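Local coordinates for protein maleylacetate reductase (Agrobacterium tumefaciens, PDB 3HL0) that probably reduces maleylacetate to 3-oxoadipate with NADH in gamma-resorcylate breakdown, as a member of the iron-containing alcohol dehydrogenase family, at residues Asp252-His255 against Ala256-His259; Gly170-Ala173 against Met174-Ala178; Val235-Ser238 against Leu239-Leu243. All coordinates share one frame; numbering follows the deposited sequence. Where two conformers were deposited one is given.

Contact 1: Asp252-His255 against Ala256-His259; sequences DLPH and AETH. With NAD (nicotinamide-adenine-dinucleotide), chain D.
A chi1 of 170° places the ring of His-255 across CB from its backbone N, whereas His-259, one turn further on, keeps CG beside its own N (chi1 -80°), and the two imidazoles meet obliquely at the N-terminus of helix 255-271. This helix start belongs to the C-terminal part of the iron-containing alcohol dehydrogenase fold, and His-255 lines the NAD pocket. Its ring is flanked on both faces. C2D of the nicotinamide ribose lies over the centre of one, 3.5 Å from His-255 CE1; CD2 of His-259 covers the other near the rim. A flat heterocycle suits this place because it offers broad surface to the sugar. Pro-254 occupies the N-cap, where its missing N-H costs no bond, and its carbonyl receives two. Thr-258 N reaches Pro-254 O at 3.1 Å and Thr-258 OG1 reaches it at 2.7 Å, from opposite faces of the carbonyl plane. The threonine hydroxyl is thus satisfied within the first turn, although buried and pressed to 3.2 Å from Leu-253 CB. Glu-257 bends at chi2 and brings its carboxylate to one corner of the proline ring, OE1 lying 3.2 Å from Pro-254 CB.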
ATOM      1  N   ASP A 252       2.959 -11.808  -4.537  0.50 18.24           N
ATOM      2  CA  ASP A 252       2.204 -10.626  -4.119  0.50 18.81           C
ATOM      3  C   ASP A 252       3.057  -9.553  -3.454  0.50 18.36           C
ATOM      4  O   ASP A 252       2.642  -8.919  -2.481  0.50 19.36           O
ATOM      5  CB  ASP A 252       1.046 -11.077  -3.223  0.50 19.67           C
ATOM      6  CG  ASP A 252       0.272 -12.204  -3.851  0.50 22.19           C
ATOM      7  OD1 ASP A 252      -0.370 -11.947  -4.884  0.50 25.03           O
ATOM      8  OD2 ASP A 252       0.346 -13.354  -3.363  0.50 28.63           O
ATOM      9  N   LEU A 253       4.261  -9.345  -3.988  1.00 16.73           N
ATOM     10  CA  LEU A 253       5.187  -8.371  -3.399  1.00 15.71           C
ATOM     11  C   LEU A 253       4.806  -6.949  -3.772  1.00 14.57           C
ATOM     12  O   LEU A 253       4.249  -6.728  -4.823  1.00 15.82           O
ATOM     13  CB  LEU A 253       6.609  -8.646  -3.900  1.00 15.43           C
ATOM     14  CG  LEU A 253       7.190 -10.033  -3.611  1.00 14.61           C
ATOM     15  CD1 LEU A 253       8.672 -10.012  -3.919  1.00 11.98           C
ATOM     16  CD2 LEU A 253       6.995 -10.401  -2.136  1.00 14.63           C
ATOM     17  N   PRO A 254       5.129  -5.977  -2.904  1.00 13.37           N
ATOM     18  CA  PRO A 254       4.900  -4.581  -3.232  1.00 13.95           C
ATOM     19  C   PRO A 254       5.677  -4.231  -4.524  1.00 13.53           C
ATOM     20  O   PRO A 254       6.856  -4.545  -4.623  1.00 13.62           O
ATOM     21  CB  PRO A 254       5.495  -3.839  -2.032  1.00 15.16           C
ATOM     22  CG  PRO A 254       5.447  -4.802  -0.913  1.00 16.81           C
ATOM     23  CD  PRO A 254       5.697  -6.147  -1.556  1.00 14.09           C
ATOM     24  N   HIS A 255       5.013  -3.565  -5.446  1.00 12.72           N
ATOM     25  CA  HIS A 255       5.556  -3.373  -6.814  1.00 12.07           C
ATOM     26  C   HIS A 255       6.870  -2.563  -6.865  1.00 11.38           C
ATOM     27  O   HIS A 255       7.936  -3.086  -7.295  1.00 10.45           O
ATOM     28  CB  HIS A 255       4.513  -2.680  -7.687  1.00 14.13           C
ATOM     29  CG  HIS A 255       5.054  -2.242  -8.995  1.00 14.62           C
ATOM     30  ND1 HIS A 255       5.194  -3.115 -10.048  1.00 18.43           N
ATOM     31  CD2 HIS A 255       5.534  -1.045  -9.414  1.00 18.03           C
ATOM     32  CE1 HIS A 255       5.719  -2.465 -11.079  1.00 16.04           C
ATOM     33  NE2 HIS A 255       5.911  -1.208 -10.724  1.00 18.04           N
ATOM     34  N   ALA A 256       6.814  -1.298  -6.443  1.00 10.72           N
ATOM     35  CA  ALA A 256       7.989  -0.444  -6.597  1.00  9.48           C
ATOM     36  C   ALA A 256       9.156  -0.975  -5.770  1.00  8.70           C
ATOM     37  O   ALA A 256      10.315  -0.942  -6.194  1.00  9.04           O
ATOM     38  CB  ALA A 256       7.658   1.013  -6.177  1.00 10.51           C
ATOM     39  N   GLU A 257       8.854  -1.537  -4.598  1.00  9.21           N
ATOM     40  CA  GLU A 257       9.905  -2.069  -3.734  1.00  9.34           C
ATOM     41  C   GLU A 257      10.616  -3.266  -4.351  1.00  8.83           C
ATOM     42  O   GLU A 257      11.812  -3.429  -4.139  1.00  8.61           O
ATOM     43  CB  GLU A 257       9.275  -2.557  -2.432  1.00 10.70           C
ATOM     44  CG  GLU A 257       8.887  -1.430  -1.466  1.00 14.69           C
ATOM     45  CD  GLU A 257       7.508  -0.816  -1.731  1.00 20.60           C
ATOM     46  OE1 GLU A 257       6.856  -1.031  -2.793  1.00 17.27           O
ATOM     47  OE2 GLU A 257       7.034  -0.109  -0.804  1.00 27.24           O
ATOM     48  N   THR A 258       9.869  -4.085  -5.080  1.00  8.69           N
ATOM     49  CA  THR A 258      10.466  -5.252  -5.784  1.00  8.95           C
ATOM     50  C   THR A 258      11.499  -4.780  -6.826  1.00  8.70           C
ATOM     51  O   THR A 258      12.617  -5.287  -6.881  1.00  8.76           O
ATOM     52  CB  THR A 258       9.388  -6.095  -6.452  1.00  9.53           C
ATOM     53  OG1 THR A 258       8.500  -6.580  -5.429  1.00 11.91           O
ATOM     54  CG2 THR A 258      10.005  -7.316  -7.143  1.00 10.97           C
ATOM     55  N   HIS A 259      11.125  -3.736  -7.559  1.00  8.98           N
ATOM     56  CA  HIS A 259      12.077  -3.116  -8.514  1.00  8.28           C
ATOM     57  C   HIS A 259      13.295  -2.557  -7.824  1.00  7.59           C
ATOM     58  O   HIS A 259      14.395  -2.783  -8.249  1.00  7.99           O
ATOM     59  CB  HIS A 259      11.409  -1.994  -9.276  1.00  8.56           C
ATOM     60  CG  HIS A 259      10.574  -2.479 -10.389  1.00  9.42           C
ATOM     61  ND1 HIS A 259      11.039  -2.576 -11.680  1.00 11.26           N
ATOM     62  CD2 HIS A 259       9.296  -2.940 -10.402  1.00 11.16           C
ATOM     63  CE1 HIS A 259      10.088  -3.097 -12.441  1.00 13.00           C
ATOM     64  NE2 HIS A 259       9.020  -3.323 -11.689  1.00 14.93           N
TER
HETATM   65  PA  NAD D 402       0.299   3.081  -7.080  1.00 18.28           P
HETATM   66  O1A NAD D 402      -0.349   3.744  -8.246  1.00 16.69           O
HETATM   67  O2A NAD D 402      -0.112   1.697  -6.748  1.00 20.49           O
HETATM   68  O5B NAD D 402       0.256   4.088  -5.844  1.00 19.35           O
HETATM   69  C5B NAD D 402       0.557   3.583  -4.538  1.00 21.86           C
HETATM   70  C4B NAD D 402      -0.177   4.457  -3.532  1.00 20.35           C
HETATM   71  O4B NAD D 402       0.407   5.759  -3.538  1.00 22.16           O
HETATM   72  C3B NAD D 402      -1.671   4.606  -3.877  1.00 21.82           C
HETATM   73  O3B NAD D 402      -2.504   4.485  -2.710  1.00 26.20           O
HETATM   74  C2B NAD D 402      -1.719   6.007  -4.443  1.00 21.87           C
HETATM   75  O2B NAD D 402      -2.976   6.632  -4.278  1.00 19.52           O
HETATM   76  C1B NAD D 402      -0.619   6.733  -3.656  1.00 18.62           C
HETATM   77  N9A NAD D 402      -0.080   7.921  -4.361  1.00 18.30           N
HETATM   78  C8A NAD D 402       0.385   7.979  -5.662  1.00 19.30           C
HETATM   79  N7A NAD D 402       0.799   9.240  -5.921  1.00 17.61           N
HETATM   80  C5A NAD D 402       0.595  10.015  -4.810  1.00 18.67           C
HETATM   81  C6A NAD D 402       0.830  11.363  -4.541  1.00 20.87           C
HETATM   82  N6A NAD D 402       1.612  12.165  -5.308  1.00 17.06           N
HETATM   83  N1A NAD D 402       0.472  11.812  -3.269  1.00 19.59           N
HETATM   84  C2A NAD D 402      -0.056  10.957  -2.327  1.00 21.13           C
HETATM   85  N3A NAD D 402      -0.279   9.629  -2.584  1.00 20.06           N
HETATM   86  C4A NAD D 402       0.049   9.172  -3.828  1.00 18.54           C
HETATM   87  O3  NAD D 402       1.911   2.943  -7.309  1.00 15.23           O
HETATM   88  PN  NAD D 402       2.794   2.958  -8.671  1.00 15.51           P
HETATM   89  O1N NAD D 402       4.106   2.372  -8.266  1.00 15.41           O
HETATM   90  O2N NAD D 402       2.716   4.325  -9.181  1.00 14.13           O
HETATM   91  O5D NAD D 402       2.075   1.942  -9.676  1.00 15.61           O
HETATM   92  C5D NAD D 402       2.208   0.529  -9.551  1.00 18.01           C
HETATM   93  C4D NAD D 402       1.222  -0.101 -10.535  1.00 18.92           C
HETATM   94  O4D NAD D 402       1.481   0.435 -11.825  1.00 17.82           O
HETATM   95  C3D NAD D 402       1.470  -1.601 -10.634  1.00 19.47           C
HETATM   96  O3D NAD D 402       0.207  -2.234 -10.893  1.00 19.40           O
HETATM   97  C2D NAD D 402       2.386  -1.711 -11.830  1.00 20.29           C
HETATM   98  O2D NAD D 402       2.379  -2.989 -12.467  1.00 20.37           O
HETATM   99  C1D NAD D 402       1.835  -0.612 -12.720  1.00 18.47           C
HETATM  100  N1N NAD D 402       2.792  -0.117 -13.700  1.00 19.70           N
HETATM  101  C2N NAD D 402       2.445  -0.249 -15.011  1.00 18.89           C
HETATM  102  C3N NAD D 402       3.315   0.204 -15.980  1.00 19.64           C
HETATM  103  C7N NAD D 402       2.820   0.044 -17.358  1.00 20.23           C
HETATM  104  O7N NAD D 402       3.629   0.564 -18.295  1.00 17.11           O
HETATM  105  N7N NAD D 402       1.651  -0.585 -17.631  1.00 18.78           N
HETATM  106  C4N NAD D 402       4.559   0.854 -15.662  1.00 19.06           C
HETATM  107  C5N NAD D 402       4.895   0.972 -14.312  1.00 19.02           C
HETATM  108  C6N NAD D 402       4.005   0.476 -13.343  1.00 18.67           C

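Contact 2: Gly170-Ala173 against Met174-Ala178; sequences GLNA and MAHAA
His-176 lies over Asn-172, one turn back along helix 163-180, an alpha-helix in the C-terminal part of the iron-containing alcohol dehydrogenase fold that passes beside the cofactor. The histidine can be followed outward atom by atom. Its CB sits 3.4 Å from Ala-173 O, and CG beyond it stays close to the same carbonyl. With CG beside the backbone N (chi1 -51°), the imidazole swings back over the preceding turn, and Asn-172 O comes to lie 3.3 Å above the ring plane, over its centre. At the outer rim CE1 approaches Asn-172 OD1 at 3.3 Å, the amide and ring planes being 66° apart. The two nitrogens are engaged by neighbours: ND1 is hydrogen-bonded to NE2 of His-241 and NE2 to the carbonyl O of Ala-122. A residue with a polar atom on each flank of a flat ring can make both bonds while buried, and together they should fix the rotation of the ring. Asn-172 has CG anti to the backbone N, and its side chain comes, at the nearest atoms, to about 4 Å from the bound NAD.

Elsewhere on the helix the chemistry is apolar. Met-174, present as selenomethionine, runs out among helices 188-210 and 289-300, where a long, flexible, unbranched selenoether chain can follow uneven surfaces. Ala-173 and Ala-177, by contrast, are small enough to let helix 215-234 come close at Cys-228. The backbone bond from Met-174 N to Gly-170 O is 3.0 Å long, while those from His-176 N to Asn-172 O and from Ala-177 N to Ala-173 O are weak. Met-174 CG passes 3.4 Å from Gly-170 O before its chain turns at chi3, leaving SE 4.0 Å from Leu-171 CD2.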
ATOM      1  N   GLY A 170      11.037   5.963  -7.812  1.00  7.80           N
ATOM      2  CA  GLY A 170      12.132   6.586  -8.607  1.00  7.49           C
ATOM      3  C   GLY A 170      13.051   5.495  -9.122  1.00  7.11           C
ATOM      4  O   GLY A 170      13.490   5.535 -10.274  1.00  8.36           O
ATOM      5  N   LEU A 171      13.359   4.484  -8.270  1.00  6.72           N
ATOM      6  CA  LEU A 171      14.163   3.357  -8.754  1.00  8.68           C
ATOM      7  C   LEU A 171      13.440   2.509  -9.807  1.00  7.34           C
ATOM      8  O   LEU A 171      14.093   1.973 -10.714  1.00  7.97           O
ATOM      9  CB  LEU A 171      14.680   2.483  -7.580  1.00  8.50           C
ATOM     10  CG  LEU A 171      15.711   3.190  -6.693  1.00  9.67           C
ATOM     11  CD1 LEU A 171      15.784   2.431  -5.334  1.00 12.20           C
ATOM     12  CD2 LEU A 171      17.070   3.208  -7.373  1.00 12.76           C
ATOM     13  N   ASN A 172      12.105   2.373  -9.694  1.00  8.73           N
ATOM     14  CA  ASN A 172      11.299   1.712 -10.732  1.00  8.51           C
ATOM     15  C   ASN A 172      11.462   2.424 -12.084  1.00  8.94           C
ATOM     16  O   ASN A 172      11.636   1.784 -13.136  1.00  8.35           O
ATOM     17  CB  ASN A 172       9.812   1.701 -10.276  1.00  9.78           C
ATOM     18  CG  ASN A 172       8.864   0.943 -11.218  1.00 11.46           C
ATOM     19  OD1 ASN A 172       9.243   0.152 -12.089  1.00 14.60           O
ATOM     20  ND2 ASN A 172       7.585   1.185 -11.002  1.00 12.12           N
ATOM     21  N   ALA A 173      11.431   3.753 -12.057  1.00  7.80           N
ATOM     22  CA  ALA A 173      11.669   4.529 -13.292  1.00  8.69           C
ATOM     23  C   ALA A 173      13.059   4.224 -13.840  1.00  8.51           C
ATOM     24  O   ALA A 173      13.235   3.926 -15.038  1.00  8.52           O
ATOM     25  CB  ALA A 173      11.533   6.061 -13.001  1.00  8.27           C
HETATM   26  N   MSE A 174      14.049   4.297 -12.968  1.00  7.28           N
HETATM   27  CA  MSE A 174      15.445   4.057 -13.390  1.00  7.50           C
HETATM   28  C   MSE A 174      15.587   2.665 -14.019  1.00  7.78           C
HETATM   29  O   MSE A 174      16.368   2.476 -14.967  1.00  7.94           O
HETATM   30  CB  MSE A 174      16.423   4.197 -12.231  1.00  7.75           C
HETATM   31  CG  MSE A 174      16.490   5.635 -11.802  1.00  6.40           C
HETATM   32 SE   MSE A 174      17.597   5.915 -10.249  0.75  8.55          SE
HETATM   33  CE  MSE A 174      19.209   5.252 -10.894  1.00 13.47           C
ATOM     34  N   ALA A 175      14.833   1.684 -13.508  1.00  7.28           N
ATOM     35  CA  ALA A 175      14.905   0.352 -14.096  1.00  8.41           C
ATOM     36  C   ALA A 175      14.509   0.315 -15.579  1.00  7.30           C
ATOM     37  O   ALA A 175      15.109  -0.407 -16.360  1.00  7.09           O
ATOM     38  CB  ALA A 175      14.021  -0.632 -13.274  1.00  8.75           C
ATOM     39  N   HIS A 176      13.472   1.095 -15.949  1.00  7.65           N
ATOM     40  CA  HIS A 176      13.019   1.160 -17.365  1.00  7.45           C
ATOM     41  C   HIS A 176      14.197   1.666 -18.205  1.00  7.33           C
ATOM     42  O   HIS A 176      14.484   1.082 -19.266  1.00  8.74           O
ATOM     43  CB  HIS A 176      11.859   2.144 -17.533  1.00  8.01           C
ATOM     44  CG  HIS A 176      10.694   1.967 -16.601  1.00  8.48           C
ATOM     45  ND1 HIS A 176      10.255   0.753 -16.110  1.00  9.87           N
ATOM     46  CD2 HIS A 176       9.834   2.907 -16.119  1.00  8.93           C
ATOM     47  CE1 HIS A 176       9.199   0.954 -15.331  1.00 10.24           C
ATOM     48  NE2 HIS A 176       8.903   2.254 -15.358  1.00  9.18           N
ATOM     49  N   ALA A 177      14.865   2.724 -17.729  1.00  7.89           N
ATOM     50  CA  ALA A 177      15.989   3.313 -18.511  1.00  8.41           C
ATOM     51  C   ALA A 177      17.179   2.394 -18.599  1.00  8.52           C
ATOM     52  O   ALA A 177      17.792   2.239 -19.658  1.00  7.72           O
ATOM     53  CB  ALA A 177      16.400   4.637 -17.907  1.00  7.49           C
ATOM     54  N   ALA A 178      17.507   1.732 -17.480  1.00  7.51           N
ATOM     55  CA  ALA A 178      18.663   0.874 -17.447  1.00  8.29           C
ATOM     56  C   ALA A 178      18.498  -0.273 -18.459  1.00  8.76           C
ATOM     57  O   ALA A 178      19.412  -0.573 -19.246  1.00  9.02           O
ATOM     58  CB  ALA A 178      18.867   0.334 -16.025  1.00  9.15           C
TER

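Contact 3: Val235-Ser238 against Leu239-Leu243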
ATOM      1  N   VAL A 235      10.897   0.400 -26.311  1.00 12.37           N
ATOM      2  CA  VAL A 235      11.786  -0.723 -26.598  1.00 11.27           C
ATOM      3  C   VAL A 235      11.526  -1.891 -25.635  1.00 11.85           C
ATOM      4  O   VAL A 235      10.784  -1.744 -24.644  1.00 13.41           O
ATOM      5  CB  VAL A 235      13.290  -0.295 -26.629  1.00 10.99           C
ATOM      6  CG1 VAL A 235      13.471   0.846 -27.666  1.00 11.69           C
ATOM      7  CG2 VAL A 235      13.784   0.209 -25.230  1.00 11.58           C
ATOM      8  N   GLY A 236      12.094  -3.047 -25.930  1.00 12.53           N
ATOM      9  CA  GLY A 236      11.782  -4.231 -25.162  1.00 12.35           C
ATOM     10  C   GLY A 236      12.596  -4.277 -23.866  1.00 12.20           C
ATOM     11  O   GLY A 236      13.805  -4.059 -23.862  1.00 15.13           O
HETATM   12  N   MSE A 237      11.917  -4.613 -22.773  1.00 11.78           N
HETATM   13  CA  MSE A 237      12.609  -4.864 -21.524  1.00 11.00           C
HETATM   14  C   MSE A 237      13.117  -6.328 -21.503  1.00 11.40           C
HETATM   15  O   MSE A 237      13.007  -7.069 -22.512  1.00 13.06           O
HETATM   16  CB  MSE A 237      11.640  -4.583 -20.367  1.00 11.07           C
HETATM   17  CG  MSE A 237      11.076  -3.150 -20.350  1.00  9.73           C
HETATM   18 SE   MSE A 237      12.373  -1.757 -19.993  0.75  7.83          SE
HETATM   19  CE  MSE A 237      12.812  -1.238 -21.838  1.00 10.55           C
ATOM     20  N   SER A 238      13.713  -6.756 -20.396  1.00 10.47           N
ATOM     21  CA  SER A 238      14.383  -8.046 -20.375  1.00 10.30           C
ATOM     22  C   SER A 238      14.332  -8.586 -18.947  1.00 10.06           C
ATOM     23  O   SER A 238      13.308  -8.409 -18.278  1.00 10.71           O
ATOM     24  CB  SER A 238      15.812  -7.919 -20.966  1.00 12.51           C
ATOM     25  OG  SER A 238      16.390  -9.225 -21.028  1.00 13.73           O
ATOM     26  N   LEU A 239      15.432  -9.164 -18.481  1.00  9.52           N
ATOM     27  CA  LEU A 239      15.460  -9.879 -17.211  1.00  9.38           C
ATOM     28  C   LEU A 239      14.854  -9.081 -16.041  1.00  8.82           C
ATOM     29  O   LEU A 239      14.072  -9.612 -15.243  1.00  9.55           O
ATOM     30  CB  LEU A 239      16.908 -10.249 -16.883  1.00  9.70           C
ATOM     31  CG  LEU A 239      17.164 -10.741 -15.457  1.00 11.49           C
ATOM     32  CD1 LEU A 239      16.426 -12.052 -15.213  1.00 11.40           C
ATOM     33  CD2 LEU A 239      18.679 -10.873 -15.223  1.00 14.60           C
ATOM     34  N   HIS A 240      15.228  -7.815 -15.924  1.00  9.32           N
ATOM     35  CA  HIS A 240      14.755  -7.107 -14.741  1.00  7.83           C
ATOM     36  C   HIS A 240      13.246  -7.047 -14.677  1.00  8.91           C
ATOM     37  O   HIS A 240      12.650  -7.378 -13.642  1.00  9.18           O
ATOM     38  CB  HIS A 240      15.367  -5.708 -14.624  1.00  7.48           C
ATOM     39  CG  HIS A 240      14.790  -4.944 -13.466  1.00  8.18           C
ATOM     40  ND1 HIS A 240      15.229  -5.099 -12.165  1.00  8.76           N
ATOM     41  CD2 HIS A 240      13.716  -4.126 -13.415  1.00  8.08           C
ATOM     42  CE1 HIS A 240      14.472  -4.360 -11.367  1.00  7.62           C
ATOM     43  NE2 HIS A 240      13.538  -3.765 -12.104  1.00  7.78           N
ATOM     44  N   HIS A 241      12.622  -6.582 -15.751  1.00  7.98           N
ATOM     45  CA  HIS A 241      11.149  -6.419 -15.676  1.00  8.81           C
ATOM     46  C   HIS A 241      10.455  -7.794 -15.645  1.00 10.53           C
ATOM     47  O   HIS A 241       9.440  -7.930 -14.977  1.00 11.22           O
ATOM     48  CB  HIS A 241      10.645  -5.507 -16.816  1.00  9.72           C
ATOM     49  CG  HIS A 241      11.087  -4.075 -16.677  1.00  8.73           C
ATOM     50  ND1 HIS A 241      12.387  -3.677 -16.914  1.00  8.94           N
ATOM     51  CD2 HIS A 241      10.403  -2.959 -16.330  1.00 10.29           C
ATOM     52  CE1 HIS A 241      12.485  -2.368 -16.705  1.00  7.29           C
ATOM     53  NE2 HIS A 241      11.298  -1.909 -16.335  1.00  9.57           N
ATOM     54  N   LYS A 242      10.985  -8.783 -16.360  1.00 10.52           N
ATOM     55  CA  LYS A 242      10.387 -10.144 -16.326  1.00 10.99           C
ATOM     56  C   LYS A 242      10.437 -10.742 -14.929  1.00 11.57           C
ATOM     57  O   LYS A 242       9.422 -11.247 -14.430  1.00 11.13           O
ATOM     58  CB  LYS A 242      11.077 -11.043 -17.330  1.00 12.50           C
ATOM     59  CG  LYS A 242      10.801 -10.607 -18.787  1.00 18.22           C
ATOM     60  CD  LYS A 242       9.438 -11.090 -19.272  1.00 25.18           C
ATOM     61  CE  LYS A 242       9.358 -11.108 -20.790  1.00 29.57           C
ATOM     62  NZ  LYS A 242       9.197  -9.723 -21.349  1.00 33.37           N
ATOM     63  N   LEU A 243      11.587 -10.621 -14.278  1.00 10.46           N
ATOM     64  CA  LEU A 243      11.751 -11.179 -12.932  1.00 11.19           C
ATOM     65  C   LEU A 243      10.861 -10.454 -11.936  1.00 11.88           C
ATOM     66  O   LEU A 243      10.281 -11.102 -11.058  1.00 12.17           O
ATOM     67  CB  LEU A 243      13.218 -11.183 -12.515  1.00 11.06           C
ATOM     68  CG  LEU A 243      13.578 -11.858 -11.192  1.00 12.35           C
ATOM     69  CD1 LEU A 243      13.165 -13.358 -11.329  1.00 14.66           C
ATOM     70  CD2 LEU A 243      15.070 -11.713 -10.946  1.00 14.30           C
TER
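Met-237 lies across one face of the His-241 imidazole, and CD2 of His-240 covers the opposite face near the rim. The selenium of Met-237, which was modelled as selenomethionine, stands 3.7 Å from the centroid of the His-241 ring and 28° off its normal, a Met-aromatic contact in which SE leans toward CE1. CG of Met-237 is more nearly central, 3.8 Å from the same centroid, and makes a CH-pi contact. Bends at chi2 and chi3 let the chain run over the imidazole before its methyl end leads away. A polarisable, flexible side chain suits this position because it can mould itself to a flat ring.

This is the N-terminus of helix 239-251, reached from helix 215-234 by a short loop in the helical C-terminal part of the iron-containing alcohol dehydrogenase fold, with Ser-238 at the N-cap. The serine hydroxyl makes no capping bond; it is hydrogen-bonded instead to the carbonyl O of Trp-329. Glu-179 is hydrogen-bonded through OE1 to His-241 ND1 and Ser-238 N and through OE2 to His-240 N; its negative charge would probably interact favourably with the positive end of the helix dipole, and, as His-241 NE2 has a second partner on helix 163-180, the ring should have little freedom to turn. The first turn closes through Lys-242 N, 3.0 Å from Ser-238 O, in a nearly straight bond of 172° at the donor hydrogen. Lys-242 places CG 3.4 Å from that same Ser-238 O, its aliphatic part folding past the carbonyl. From there the chain bends at chi2 and chi4 on the exposed side of the helix, making a cation-pi interaction with Tyr-328.

In the fold
Contact 2 is wholly buried and lies within one helix, 163-180, whereas contacts 1 and 3 are only partly buried and each joins a loop to the start of the helix that follows it. Contact 1 lies against the cofactor and also meets Gln-45 and Pro-162 of the second subunit; no other protein chain touches contacts 2 and 3. Side chains on neighbouring helices join all three: His-259 of contact 1 meets His-241 of contact 3 edge-to-face and packs on Asn-172 and Ala-175 of contact 2, and Ala-175 also packs on His-240 and His-241. At its helix start contact 1 relies on a threonine within its own turn, while contact 3 borrows a glutamate from helix 163-180.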